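Local coordinates for ABC-type amino acid transport system, permease component (Caldanaerobacter subterraneus subsp. tengcongensis MB4, PDB 4YMU), which probably carries amino acids such as arginine across the cell membrane, as the membrane-spanning permease subunit of a binding-protein-dependent ABC importer, at residues L6-Y11 / Y185-I190; A104-A109 / K143-A148; A121-G126 / A130-Y135. All coordinates share one frame; numbering follows the deposited sequence.

Contact 1: L6-Y11 / Y185-I190; sequences LSMVKY and YFEPYI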
ATOM      1  N   LEU C   6       9.968  36.132  32.085  1.00116.87           N
ATOM      2  CA  LEU C   6       9.144  37.329  32.205  1.00118.27           C
ATOM      3  C   LEU C   6       9.790  38.491  31.461  1.00120.52           C
ATOM      4  O   LEU C   6       9.103  39.302  30.834  1.00119.25           O
ATOM      5  CB  LEU C   6       8.927  37.697  33.674  1.00118.00           C
ATOM      6  CG  LEU C   6       8.188  36.690  34.560  1.00118.13           C
ATOM      7  CD1 LEU C   6       9.112  35.563  35.047  1.00114.44           C
ATOM      8  CD2 LEU C   6       7.515  37.404  35.723  1.00120.89           C
ATOM      9  N   SER C   7      11.118  38.553  31.524  1.00122.89           N
ATOM     10  CA  SER C   7      11.890  39.579  30.828  1.00119.14           C
ATOM     11  C   SER C   7      11.630  39.521  29.335  1.00118.11           C
ATOM     12  O   SER C   7      11.780  40.513  28.623  1.00120.25           O
ATOM     13  CB  SER C   7      13.378  39.375  31.099  1.00120.00           C
ATOM     14  OG  SER C   7      13.748  38.028  30.848  1.00121.35           O
ATOM     15  N   MET C   8      11.238  38.333  28.884  1.00116.81           N
ATOM     16  CA  MET C   8      10.974  38.040  27.486  1.00101.48           C
ATOM     17  C   MET C   8       9.630  38.603  27.034  1.00 97.72           C
ATOM     18  O   MET C   8       9.447  38.895  25.849  1.00 92.67           O
ATOM     19  CB  MET C   8      11.015  36.530  27.287  1.00 94.02           C
ATOM     20  CG  MET C   8      11.719  36.056  26.042  1.00103.93           C
ATOM     21  SD  MET C   8      13.275  36.865  25.690  1.00111.54           S
ATOM     22  CE  MET C   8      14.147  36.580  27.228  1.00126.64           C
ATOM     23  N   VAL C   9       8.703  38.755  27.983  1.00 97.56           N
ATOM     24  CA  VAL C   9       7.338  39.209  27.679  1.00106.62           C
ATOM     25  C   VAL C   9       7.299  40.468  26.816  1.00107.59           C
ATOM     26  O   VAL C   9       6.589  40.521  25.814  1.00113.90           O
ATOM     27  CB  VAL C   9       6.496  39.448  28.962  1.00104.74           C
ATOM     28  CG1 VAL C   9       5.122  40.018  28.602  1.00102.66           C
ATOM     29  CG2 VAL C   9       6.351  38.160  29.762  1.00 92.55           C
ATOM     30  N   LYS C  10       8.095  41.461  27.201  1.00110.59           N
ATOM     31  CA  LYS C  10       8.133  42.761  26.532  1.00110.74           C
ATOM     32  C   LYS C  10       8.564  42.666  25.076  1.00105.93           C
ATOM     33  O   LYS C  10       8.392  43.612  24.309  1.00104.49           O
ATOM     34  CB  LYS C  10       9.050  43.717  27.302  1.00113.33           C
ATOM     35  CG  LYS C  10      10.537  43.452  27.110  1.00113.58           C
ATOM     36  CD  LYS C  10      11.393  44.463  27.874  1.00105.66           C
ATOM     37  CE  LYS C  10      11.382  44.175  29.359  1.00106.70           C
ATOM     38  NZ  LYS C  10      12.180  42.970  29.712  1.00109.96           N
ATOM     39  N   TYR C  11       9.136  41.526  24.700  1.00107.82           N
ATOM     40  CA  TYR C  11       9.611  41.326  23.335  1.00113.32           C
ATOM     41  C   TYR C  11       8.572  40.643  22.443  1.00116.78           C
ATOM     42  O   TYR C  11       8.829  40.377  21.260  1.00119.47           O
ATOM     43  CB  TYR C  11      10.925  40.548  23.342  1.00113.27           C
ATOM     44  CG  TYR C  11      12.014  41.317  24.039  1.00114.84           C
ATOM     45  CD1 TYR C  11      12.579  42.439  23.448  1.00116.00           C
ATOM     46  CD2 TYR C  11      12.466  40.935  25.291  1.00114.35           C
ATOM     47  CE1 TYR C  11      13.564  43.158  24.081  1.00114.45           C
ATOM     48  CE2 TYR C  11      13.451  41.642  25.931  1.00118.60           C
ATOM     49  CZ  TYR C  11      14.002  42.754  25.320  1.00118.79           C
ATOM     50  OH  TYR C  11      14.987  43.464  25.958  1.00123.91           O
ATOM     51  N   TYR C 185      20.010  34.077  25.181  1.00 89.91           N
ATOM     52  CA  TYR C 185      19.711  33.300  23.981  1.00 89.41           C
ATOM     53  C   TYR C 185      18.685  32.213  24.282  1.00 88.28           C
ATOM     54  O   TYR C 185      17.737  32.037  23.529  1.00 85.02           O
ATOM     55  CB  TYR C 185      20.980  32.637  23.443  1.00 86.89           C
ATOM     56  CG  TYR C 185      21.701  33.420  22.377  1.00 88.84           C
ATOM     57  CD1 TYR C 185      21.048  33.800  21.221  1.00 86.41           C
ATOM     58  CD2 TYR C 185      23.049  33.769  22.521  1.00 88.14           C
ATOM     59  CE1 TYR C 185      21.705  34.513  20.228  1.00 96.23           C
ATOM     60  CE2 TYR C 185      23.715  34.476  21.539  1.00 83.84           C
ATOM     61  CZ  TYR C 185      23.040  34.847  20.391  1.00 91.34           C
ATOM     62  OH  TYR C 185      23.676  35.557  19.396  1.00 85.97           O
ATOM     63  N   PHE C 186      18.910  31.493  25.381  1.00 81.78           N
ATOM     64  CA  PHE C 186      18.075  30.381  25.820  1.00 91.21           C
ATOM     65  C   PHE C 186      16.579  30.642  25.745  1.00 94.84           C
ATOM     66  O   PHE C 186      15.870  30.029  24.941  1.00 97.95           O
ATOM     67  CB  PHE C 186      18.441  30.007  27.255  1.00 95.26           C
ATOM     68  CG  PHE C 186      17.683  28.831  27.790  1.00103.94           C
ATOM     69  CD1 PHE C 186      18.183  27.544  27.642  1.00106.53           C
ATOM     70  CD2 PHE C 186      16.470  29.004  28.449  1.00105.73           C
ATOM     71  CE1 PHE C 186      17.489  26.447  28.141  1.00 98.09           C
ATOM     72  CE2 PHE C 186      15.768  27.909  28.950  1.00100.31           C
ATOM     73  CZ  PHE C 186      16.283  26.633  28.796  1.00 95.06           C
ATOM     74  N   GLU C 187      16.099  31.543  26.592  1.00 95.51           N
ATOM     75  CA  GLU C 187      14.664  31.787  26.703  1.00 98.41           C
ATOM     76  C   GLU C 187      13.963  32.174  25.380  1.00 97.45           C
ATOM     77  O   GLU C 187      12.918  31.605  25.048  1.00 97.03           O
ATOM     78  CB  GLU C 187      14.343  32.753  27.865  1.00 94.31           C
ATOM     79  CG  GLU C 187      15.508  33.640  28.308  1.00108.02           C
ATOM     80  CD  GLU C 187      16.399  33.010  29.379  1.00113.37           C
ATOM     81  OE1 GLU C 187      17.580  32.718  29.092  1.00111.27           O
ATOM     82  OE2 GLU C 187      15.938  32.839  30.526  1.00116.90           O
ATOM     83  N   PRO C 188      14.541  33.105  24.598  1.00 91.55           N
ATOM     84  CA  PRO C 188      13.865  33.387  23.317  1.00 97.74           C
ATOM     85  C   PRO C 188      13.891  32.206  22.320  1.00 97.23           C
ATOM     86  O   PRO C 188      13.005  32.097  21.478  1.00 97.34           O
ATOM     87  CB  PRO C 188      14.649  34.591  22.760  1.00 93.19           C
ATOM     88  CG  PRO C 188      15.962  34.520  23.431  1.00 82.21           C
ATOM     89  CD  PRO C 188      15.704  33.981  24.806  1.00 75.10           C
ATOM     90  N   TYR C 189      14.899  31.344  22.410  1.00 88.86           N
ATOM     91  CA  TYR C 189      14.959  30.177  21.553  1.00 83.52           C
ATOM     92  C   TYR C 189      13.876  29.186  21.962  1.00 90.43           C
ATOM     93  O   TYR C 189      13.165  28.676  21.106  1.00 86.57           O
ATOM     94  CB  TYR C 189      16.346  29.526  21.580  1.00 76.43           C
ATOM     95  CG  TYR C 189      17.277  30.121  20.555  1.00 88.66           C
ATOM     96  CD1 TYR C 189      16.854  30.322  19.247  1.00 81.45           C
ATOM     97  CD2 TYR C 189      18.565  30.541  20.906  1.00 98.39           C
ATOM     98  CE1 TYR C 189      17.703  30.878  18.303  1.00 93.37           C
ATOM     99  CE2 TYR C 189      19.418  31.114  19.974  1.00 91.21           C
ATOM    100  CZ  TYR C 189      18.985  31.288  18.677  1.00 98.51           C
ATOM    101  OH  TYR C 189      19.826  31.863  17.742  1.00 93.13           O
ATOM    102  N   ILE C 190      13.759  28.910  23.261  1.00 87.92           N
ATOM    103  CA  ILE C 190      12.666  28.088  23.758  1.00 86.87           C
ATOM    104  C   ILE C 190      11.327  28.633  23.267  1.00 95.21           C
ATOM    105  O   ILE C 190      10.514  27.895  22.704  1.00 91.95           O
ATOM    106  CB  ILE C 190      12.644  28.028  25.276  1.00 82.56           C
ATOM    107  CG1 ILE C 190      13.844  27.231  25.790  1.00 85.99           C
ATOM    108  CG2 ILE C 190      11.345  27.440  25.749  1.00 76.41           C
ATOM    109  CD1 ILE C 190      13.812  25.762  25.451  1.00 81.28           C
TER

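Contact 2: A104-A109 / K143-A148; sequences AEIIRA and KNILPA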
ATOM      1  N   ALA C 104       7.072  19.041  -7.894  1.00 96.52           N
ATOM      2  CA  ALA C 104       7.077  18.293  -9.144  1.00 95.07           C
ATOM      3  C   ALA C 104       6.979  16.783  -8.863  1.00100.29           C
ATOM      4  O   ALA C 104       6.153  16.058  -9.476  1.00101.14           O
ATOM      5  CB  ALA C 104       8.336  18.610  -9.940  1.00 82.71           C
ATOM      6  N   GLU C 105       7.802  16.309  -7.923  1.00 96.63           N
ATOM      7  CA  GLU C 105       7.715  14.892  -7.566  1.00100.17           C
ATOM      8  C   GLU C 105       6.358  14.518  -6.996  1.00 97.82           C
ATOM      9  O   GLU C 105       5.793  13.471  -7.341  1.00104.38           O
ATOM     10  CB  GLU C 105       8.801  14.479  -6.580  1.00105.86           C
ATOM     11  CG  GLU C 105       9.845  13.624  -7.225  1.00114.40           C
ATOM     12  CD  GLU C 105       9.228  12.583  -8.130  1.00117.69           C
ATOM     13  OE1 GLU C 105       8.679  11.571  -7.609  1.00115.11           O
ATOM     14  OE2 GLU C 105       9.274  12.805  -9.369  1.00115.59           O
ATOM     15  N   ILE C 106       5.829  15.385  -6.139  1.00 87.00           N
ATOM     16  CA  ILE C 106       4.530  15.144  -5.542  1.00 82.94           C
ATOM     17  C   ILE C 106       3.457  14.941  -6.619  1.00 89.34           C
ATOM     18  O   ILE C 106       2.637  14.018  -6.533  1.00 86.14           O
ATOM     19  CB  ILE C 106       4.134  16.277  -4.587  1.00 76.61           C
ATOM     20  CG1 ILE C 106       4.656  15.985  -3.186  1.00 67.96           C
ATOM     21  CG2 ILE C 106       2.625  16.448  -4.525  1.00 78.51           C
ATOM     22  CD1 ILE C 106       4.655  17.210  -2.293  1.00 79.88           C
ATOM     23  N   ILE C 107       3.481  15.782  -7.641  1.00 92.74           N
ATOM     24  CA  ILE C 107       2.517  15.656  -8.722  1.00 96.22           C
ATOM     25  C   ILE C 107       2.677  14.330  -9.457  1.00 97.14           C
ATOM     26  O   ILE C 107       1.683  13.591  -9.657  1.00 90.21           O
ATOM     27  CB  ILE C 107       2.619  16.816  -9.712  1.00 91.03           C
ATOM     28  CG1 ILE C 107       2.248  18.136  -9.014  1.00 88.20           C
ATOM     29  CG2 ILE C 107       1.757  16.536 -10.949  1.00 73.70           C
ATOM     30  CD1 ILE C 107       2.362  19.351  -9.916  1.00 78.25           C
ATOM     31  N   ARG C 108       3.916  14.022  -9.855  1.00 90.65           N
ATOM     32  CA  ARG C 108       4.156  12.761 -10.565  1.00 85.65           C
ATOM     33  C   ARG C 108       3.643  11.548  -9.787  1.00 83.57           C
ATOM     34  O   ARG C 108       3.107  10.600 -10.369  1.00 83.27           O
ATOM     35  CB  ARG C 108       5.636  12.574 -10.890  1.00 78.22           C
ATOM     36  CG  ARG C 108       5.890  11.477 -11.899  1.00 80.87           C
ATOM     37  CD  ARG C 108       7.262  10.873 -11.703  1.00 87.31           C
ATOM     38  NE  ARG C 108       7.489  10.526 -10.302  1.00 93.71           N
ATOM     39  CZ  ARG C 108       6.888   9.535  -9.652  1.00103.47           C
ATOM     40  NH1 ARG C 108       6.004   8.761 -10.269  1.00112.98           N
ATOM     41  NH2 ARG C 108       7.168   9.320  -8.372  1.00102.95           N
ATOM     42  N   ALA C 109       3.782  11.603  -8.467  1.00 87.66           N
ATOM     43  CA  ALA C 109       3.420  10.467  -7.640  1.00 89.12           C
ATOM     44  C   ALA C 109       1.920  10.432  -7.364  1.00 92.90           C
ATOM     45  O   ALA C 109       1.356   9.364  -7.138  1.00 97.02           O
ATOM     46  CB  ALA C 109       4.185  10.498  -6.347  1.00 79.13           C
ATOM     47  N   LYS C 143      -6.862  14.851  -5.996  1.00 96.29           N
ATOM     48  CA  LYS C 143      -7.188  14.492  -4.620  1.00 98.80           C
ATOM     49  C   LYS C 143      -6.033  13.748  -3.975  1.00 92.29           C
ATOM     50  O   LYS C 143      -5.929  13.703  -2.751  1.00 89.42           O
ATOM     51  CB  LYS C 143      -8.479  13.672  -4.530  1.00102.07           C
ATOM     52  CG  LYS C 143      -9.701  14.401  -5.078  1.00118.84           C
ATOM     53  CD  LYS C 143     -10.922  13.490  -5.111  1.00131.70           C
ATOM     54  CE  LYS C 143     -11.992  13.986  -6.086  1.00129.29           C
ATOM     55  NZ  LYS C 143     -13.152  13.032  -6.165  1.00122.14           N
ATOM     56  N   ASN C 144      -5.162  13.151  -4.783  1.00 88.93           N
ATOM     57  CA  ASN C 144      -3.952  12.587  -4.187  1.00 89.69           C
ATOM     58  C   ASN C 144      -2.954  13.681  -3.819  1.00101.73           C
ATOM     59  O   ASN C 144      -2.213  13.562  -2.842  1.00100.88           O
ATOM     60  CB  ASN C 144      -3.270  11.587  -5.119  1.00 89.56           C
ATOM     61  CG  ASN C 144      -4.056  10.309  -5.287  1.00 93.59           C
ATOM     62  OD1 ASN C 144      -4.800   9.895  -4.391  1.00 91.62           O
ATOM     63  ND2 ASN C 144      -3.868   9.653  -6.428  1.00100.03           N
ATOM     64  N   ILE C 145      -2.971  14.757  -4.602  1.00101.78           N
ATOM     65  CA  ILE C 145      -1.935  15.773  -4.576  1.00 95.40           C
ATOM     66  C   ILE C 145      -2.157  16.817  -3.489  1.00101.59           C
ATOM     67  O   ILE C 145      -1.226  17.143  -2.741  1.00 95.47           O
ATOM     68  CB  ILE C 145      -1.842  16.469  -5.942  1.00 86.95           C
ATOM     69  CG1 ILE C 145      -1.332  15.489  -7.000  1.00 82.57           C
ATOM     70  CG2 ILE C 145      -0.920  17.667  -5.866  1.00 91.68           C
ATOM     71  CD1 ILE C 145      -1.558  15.955  -8.429  1.00 78.61           C
ATOM     72  N   LEU C 146      -3.382  17.336  -3.409  1.00105.21           N
ATOM     73  CA  LEU C 146      -3.729  18.367  -2.422  1.00102.38           C
ATOM     74  C   LEU C 146      -3.274  18.081  -0.978  1.00106.12           C
ATOM     75  O   LEU C 146      -2.751  18.971  -0.312  1.00112.35           O
ATOM     76  CB  LEU C 146      -5.228  18.696  -2.454  1.00 93.56           C
ATOM     77  CG  LEU C 146      -5.758  19.345  -3.738  1.00 87.74           C
ATOM     78  CD1 LEU C 146      -7.234  19.691  -3.599  1.00 89.13           C
ATOM     79  CD2 LEU C 146      -4.947  20.568  -4.129  1.00 77.27           C
ATOM     80  N   PRO C 147      -3.469  16.848  -0.481  1.00103.58           N
ATOM     81  CA  PRO C 147      -3.011  16.647   0.896  1.00102.87           C
ATOM     82  C   PRO C 147      -1.488  16.664   1.018  1.00 98.46           C
ATOM     83  O   PRO C 147      -0.973  16.979   2.090  1.00100.14           O
ATOM     84  CB  PRO C 147      -3.524  15.240   1.233  1.00 98.65           C
ATOM     85  CG  PRO C 147      -4.617  14.986   0.281  1.00101.27           C
ATOM     86  CD  PRO C 147      -4.209  15.679  -0.980  1.00104.08           C
ATOM     87  N   ALA C 148      -0.778  16.333  -0.055  1.00 91.32           N
ATOM     88  CA  ALA C 148       0.671  16.233   0.033  1.00 90.79           C
ATOM     89  C   ALA C 148       1.296  17.612  -0.178  1.00 96.38           C
ATOM     90  O   ALA C 148       2.418  17.873   0.264  1.00 92.28           O
ATOM     91  CB  ALA C 148       1.214  15.211  -0.967  1.00 69.03           C
TER

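Contact 3: A121-G126 / A130-Y135; sequences AARSLG and AMAMRY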
ATOM      1  N   ALA C 121      -9.866   1.478 -18.203  1.00 74.02           N
ATOM      2  CA  ALA C 121     -11.285   1.557 -18.533  1.00 76.40           C
ATOM      3  C   ALA C 121     -11.520   2.729 -19.475  1.00 81.11           C
ATOM      4  O   ALA C 121     -12.211   2.605 -20.487  1.00 86.94           O
ATOM      5  CB  ALA C 121     -12.150   1.693 -17.270  1.00 64.14           C
ATOM      6  N   ALA C 122     -10.931   3.871 -19.135  1.00 82.74           N
ATOM      7  CA  ALA C 122     -11.059   5.055 -19.964  1.00 85.26           C
ATOM      8  C   ALA C 122     -10.667   4.749 -21.414  1.00 78.88           C
ATOM      9  O   ALA C 122     -11.434   4.992 -22.346  1.00 74.23           O
ATOM     10  CB  ALA C 122     -10.204   6.149 -19.405  1.00 90.77           C
ATOM     11  N   ARG C 123      -9.484   4.177 -21.593  1.00 74.90           N
ATOM     12  CA  ARG C 123      -9.002   3.831 -22.919  1.00 79.90           C
ATOM     13  C   ARG C 123      -9.833   2.736 -23.581  1.00 92.86           C
ATOM     14  O   ARG C 123     -10.034   2.740 -24.803  1.00 95.44           O
ATOM     15  CB  ARG C 123      -7.545   3.404 -22.841  1.00 77.93           C
ATOM     16  CG  ARG C 123      -6.654   4.480 -22.254  1.00 77.92           C
ATOM     17  CD  ARG C 123      -6.658   5.752 -23.148  1.00 84.89           C
ATOM     18  NE  ARG C 123      -5.342   5.935 -23.740  1.00 85.47           N
ATOM     19  CZ  ARG C 123      -5.097   5.816 -25.034  1.00 86.13           C
ATOM     20  NH1 ARG C 123      -6.089   5.549 -25.870  1.00 86.38           N
ATOM     21  NH2 ARG C 123      -3.864   5.974 -25.494  1.00103.12           N
ATOM     22  N   SER C 124     -10.310   1.786 -22.779  1.00 88.99           N
ATOM     23  CA  SER C 124     -11.073   0.688 -23.339  1.00 85.47           C
ATOM     24  C   SER C 124     -12.399   1.165 -23.939  1.00 84.57           C
ATOM     25  O   SER C 124     -12.938   0.543 -24.862  1.00 81.25           O
ATOM     26  CB  SER C 124     -11.308  -0.398 -22.281  1.00 75.24           C
ATOM     27  OG  SER C 124     -10.100  -1.086 -22.015  1.00 75.71           O
ATOM     28  N   LEU C 125     -12.882   2.299 -23.446  1.00 75.14           N
ATOM     29  CA  LEU C 125     -14.138   2.853 -23.899  1.00 75.28           C
ATOM     30  C   LEU C 125     -13.911   3.751 -25.119  1.00 84.99           C
ATOM     31  O   LEU C 125     -14.818   4.464 -25.563  1.00 81.79           O
ATOM     32  CB  LEU C 125     -14.789   3.646 -22.767  1.00 68.91           C
ATOM     33  CG  LEU C 125     -15.299   2.817 -21.596  1.00 66.48           C
ATOM     34  CD1 LEU C 125     -15.555   3.685 -20.370  1.00 63.36           C
ATOM     35  CD2 LEU C 125     -16.569   2.060 -22.010  1.00 59.63           C
ATOM     36  N   GLY C 126     -12.700   3.690 -25.668  1.00 87.32           N
ATOM     37  CA  GLY C 126     -12.360   4.436 -26.871  1.00 98.20           C
ATOM     38  C   GLY C 126     -11.652   5.774 -26.647  1.00 93.22           C
ATOM     39  O   GLY C 126     -11.165   6.368 -27.598  1.00 94.33           O
ATOM     40  N   ALA C 130      -5.393  11.759 -23.865  1.00 77.11           N
ATOM     41  CA  ALA C 130      -5.794  13.107 -23.461  1.00 85.91           C
ATOM     42  C   ALA C 130      -7.146  13.135 -22.753  1.00 88.14           C
ATOM     43  O   ALA C 130      -7.289  13.735 -21.683  1.00 88.56           O
ATOM     44  CB  ALA C 130      -5.798  14.053 -24.662  1.00 83.25           C
ATOM     45  N   MET C 131      -8.143  12.499 -23.355  1.00 90.52           N
ATOM     46  CA  MET C 131      -9.482  12.486 -22.769  1.00 98.23           C
ATOM     47  C   MET C 131      -9.503  11.730 -21.434  1.00 91.06           C
ATOM     48  O   MET C 131     -10.188  12.142 -20.484  1.00 90.46           O
ATOM     49  CB  MET C 131     -10.467  11.853 -23.740  1.00 98.66           C
ATOM     50  CG  MET C 131     -10.320  12.362 -25.160  1.00 93.19           C
ATOM     51  SD  MET C 131     -11.275  11.354 -26.313  1.00108.01           S
ATOM     52  CE  MET C 131     -12.857  11.466 -25.486  1.00 81.15           C
ATOM     53  N   ALA C 132      -8.739  10.640 -21.367  1.00 83.65           N
ATOM     54  CA  ALA C 132      -8.676   9.803 -20.171  1.00 86.77           C
ATOM     55  C   ALA C 132      -8.070  10.634 -19.074  1.00 85.18           C
ATOM     56  O   ALA C 132      -8.460  10.575 -17.898  1.00 83.67           O
ATOM     57  CB  ALA C 132      -7.822   8.560 -20.432  1.00 89.27           C
ATOM     58  N   MET C 133      -7.100  11.427 -19.493  1.00 86.41           N
ATOM     59  CA  MET C 133      -6.377  12.292 -18.596  1.00 83.31           C
ATOM     60  C   MET C 133      -7.297  13.359 -18.026  1.00 83.68           C
ATOM     61  O   MET C 133      -7.414  13.507 -16.806  1.00 72.15           O
ATOM     62  CB  MET C 133      -5.213  12.894 -19.351  1.00 70.64           C
ATOM     63  CG  MET C 133      -3.992  13.001 -18.517  1.00 95.93           C
ATOM     64  SD  MET C 133      -3.298  11.454 -17.949  1.00 94.63           S
ATOM     65  CE  MET C 133      -1.995  12.128 -16.905  1.00125.34           C
ATOM     66  N   ARG C 134      -7.993  14.063 -18.910  1.00 82.76           N
ATOM     67  CA  ARG C 134      -8.873  15.141 -18.485  1.00 91.05           C
ATOM     68  C   ARG C 134     -10.062  14.694 -17.629  1.00 95.44           C
ATOM     69  O   ARG C 134     -10.327  15.275 -16.574  1.00 94.62           O
ATOM     70  CB  ARG C 134      -9.397  15.911 -19.691  1.00 98.18           C
ATOM     71  CG  ARG C 134     -10.510  16.873 -19.321  1.00104.23           C
ATOM     72  CD  ARG C 134     -10.767  17.905 -20.398  1.00103.38           C
ATOM     73  NE  ARG C 134     -11.821  18.827 -19.982  1.00109.27           N
ATOM     74  CZ  ARG C 134     -12.351  19.758 -20.764  1.00110.45           C
ATOM     75  NH1 ARG C 134     -11.923  19.900 -22.012  1.00100.94           N
ATOM     76  NH2 ARG C 134     -13.309  20.548 -20.294  1.00112.47           N
ATOM     77  N   TYR C 135     -10.773  13.659 -18.074  1.00 96.30           N
ATOM     78  CA  TYR C 135     -12.033  13.312 -17.436  1.00 84.49           C
ATOM     79  C   TYR C 135     -11.923  12.266 -16.325  1.00 83.68           C
ATOM     80  O   TYR C 135     -12.813  12.167 -15.487  1.00 88.52           O
ATOM     81  CB  TYR C 135     -13.044  12.874 -18.485  1.00 94.09           C
ATOM     82  CG  TYR C 135     -13.258  13.900 -19.568  1.00100.52           C
ATOM     83  CD1 TYR C 135     -13.981  15.059 -19.318  1.00103.34           C
ATOM     84  CD2 TYR C 135     -12.731  13.714 -20.840  1.00101.19           C
ATOM     85  CE1 TYR C 135     -14.174  16.008 -20.301  1.00106.28           C
ATOM     86  CE2 TYR C 135     -12.916  14.661 -21.835  1.00100.58           C
ATOM     87  CZ  TYR C 135     -13.643  15.809 -21.561  1.00110.04           C
ATOM     88  OH  TYR C 135     -13.833  16.764 -22.543  1.00116.30           O
TER

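Contact 1: L6-Y11 / Y185-I190
The sulfur of Met-8 sits over one face of the Pro-188 ring, near its centre, with SD 3.9 Å from CD and 4.0 Å from CB. The aromatic rings nearby take no part across the contact: Tyr-11 has Lys-10 CG over one face and the CA of Met-8 at its edge; Phe-186 has Ile-190 CG1 on one face and makes an edge-to-face pair with Phe-81 of the second subunit. In this permease fold, the short amino-terminal helix 6-9 packs here on the first turn of helix 186-214, the last of the chain. A proline fits that first turn, where a backbone N-H has no earlier carbonyl to meet. Met-8 does all the reaching from its side. Bends at chi2 (44°) and chi3 (55°) fold the chain so that it crosses the Glu-187 side chain at about a right angle and its CE ends 3.4 Å from Glu-187 CG. That is the aliphatic flank of Glu-187; its polar end turns to other partners, OE2 accepting a hydrogen bond from Asp-4 N and OE1 a weak one from Gln-80 of the second subunit. Phe-15 touches both Met-8 and Pro-188, and Ile-178 also packs on Met-8. An alanine here removes SD and CE, and would probably leave a gap among Pro-188, Phe-15 and Ile-178, with the flank of Glu-187 short of its apolar mate. On the far side of the turn, Lys-10 NZ hydrogen-bonds Ser-7 O at 2.7 Å, lying in the carbonyl plane on a lone pair.

Contact 2: A104-A109 / K143-A148
Ile-106 and Ile-145 meet by their CG2 methyls, 4.0 Å apart, and form the tight part of this contact together with Ala-148. Ile-106 holds CG2 anti to its own backbone N, beside the carbonyl carbon, which aims that methyl at Ile-145 and equally at the CB of Ala-148. Its other branch runs on past Ala-148, where CD1 lies 3.5 Å from the backbone O. Ile-145 serves two neighbours: CG2 faces Ile-106, while CG1, anti to the carbonyl carbon, extends (chi2 164°) until CD1 rests 4.1 Å from Ile-107 CA. The two isoleucines cross obliquely. The backbones come near enough here for the CA atoms of Ile-107 and Ile-145 to stand 6.1 Å apart.

This is an antiparallel pair of membrane helices of the permease fold, helix 87-112 against helix 129-160, with local axes 8.9 Å apart and 148° between their directions. The second helix is kinked: Pro-147 has no N-H to give, and Ala-148 N lacks the usual bond to the carbonyl four residues back and reaches Ile-145 O, three back, instead. Ile-106 also comes within about 7 Å of a bound arginine.

Away from the isoleucines the packing slackens. Asn-144 points toward helix 87-112 without touching 104-109; its ND2 goes to Gly-110 O. Arg-108 turns its back on the contact and grips Glu-105 side-on, with NE on OE2 and NH2 on OE1, each oxygen using its syn lone pair. The NH2 to OE1 bond is 2.8 Å long. With the carboxylate at the edge of the guanidinium plane, the pair is held flat, and Lys-44 adds a second salt bridge to Glu-105 OE2.

Contact 3: A121-G126 / A130-Y135
Ala-122 and Ala-132 touch methyl to methyl, CB to CB at 3.5 Å, and the small side chains let the two CA atoms approach to 5.3 Å. Beside them Arg-123 adds the aliphatic part of its chain, with CD 4.1 Å from the same CB of Ala-132. The methyl of Ala-132 thus sits against two consecutive residues.

Bends at chi2 (-62°) and chi3 (-113°) carry the arginine past the alanine, and its NH1 then hydrogen-bonds Met-127 O in the connecting turn. Helix 117-124 ends in a Schellman motif: Met-127 N bonds back to Ala-122 O, and Gly-126 N reaches Arg-123 O at 3.0 Å. Gly-126, the C-prime residue, has a phi of 97°, where a side chain would be jammed against the carbonyl O of Leu-125. On the other side of the turn Thr-128 OG1 accepts a bond from Met-131 N.

The sequence, an EAA, three intervening residues, then a glycine (Gly-126), fits the EAA motif of ABC importer permeases, whose short coupling helix docks on the ATPase subunit. Consistent with this, basic side chains of another protein chain pack on Ala-121, Arg-123 and Met-131, and an aromatic one on Ser-124. Helix 117-124 is therefore a short element between that chain and the start of the long helix 129-160, onto which it folds back.

Contacts 2 and 3 share helix 129-160 and lie on the same side of the chain's centre, their own centres 21 Å apart and their nearest atoms about 8 Å. Contact 3 joins residues within the segment of chain that connects the two halves of contact 2. Contact 1 is at the opposite side, with its centre 39 Å from that of contact 2 and 59 Å from that of contact 3. The bound arginine lies near contact 2: Asn-98, Ser-99 and Tyr-102 of its pocket belong to helix 87-112, and Glu-152, Val-155, Met-156 and Glu-159 to helix 129-160. That helix therefore runs from the probable ATPase-docking end at contact 3 to the ligand.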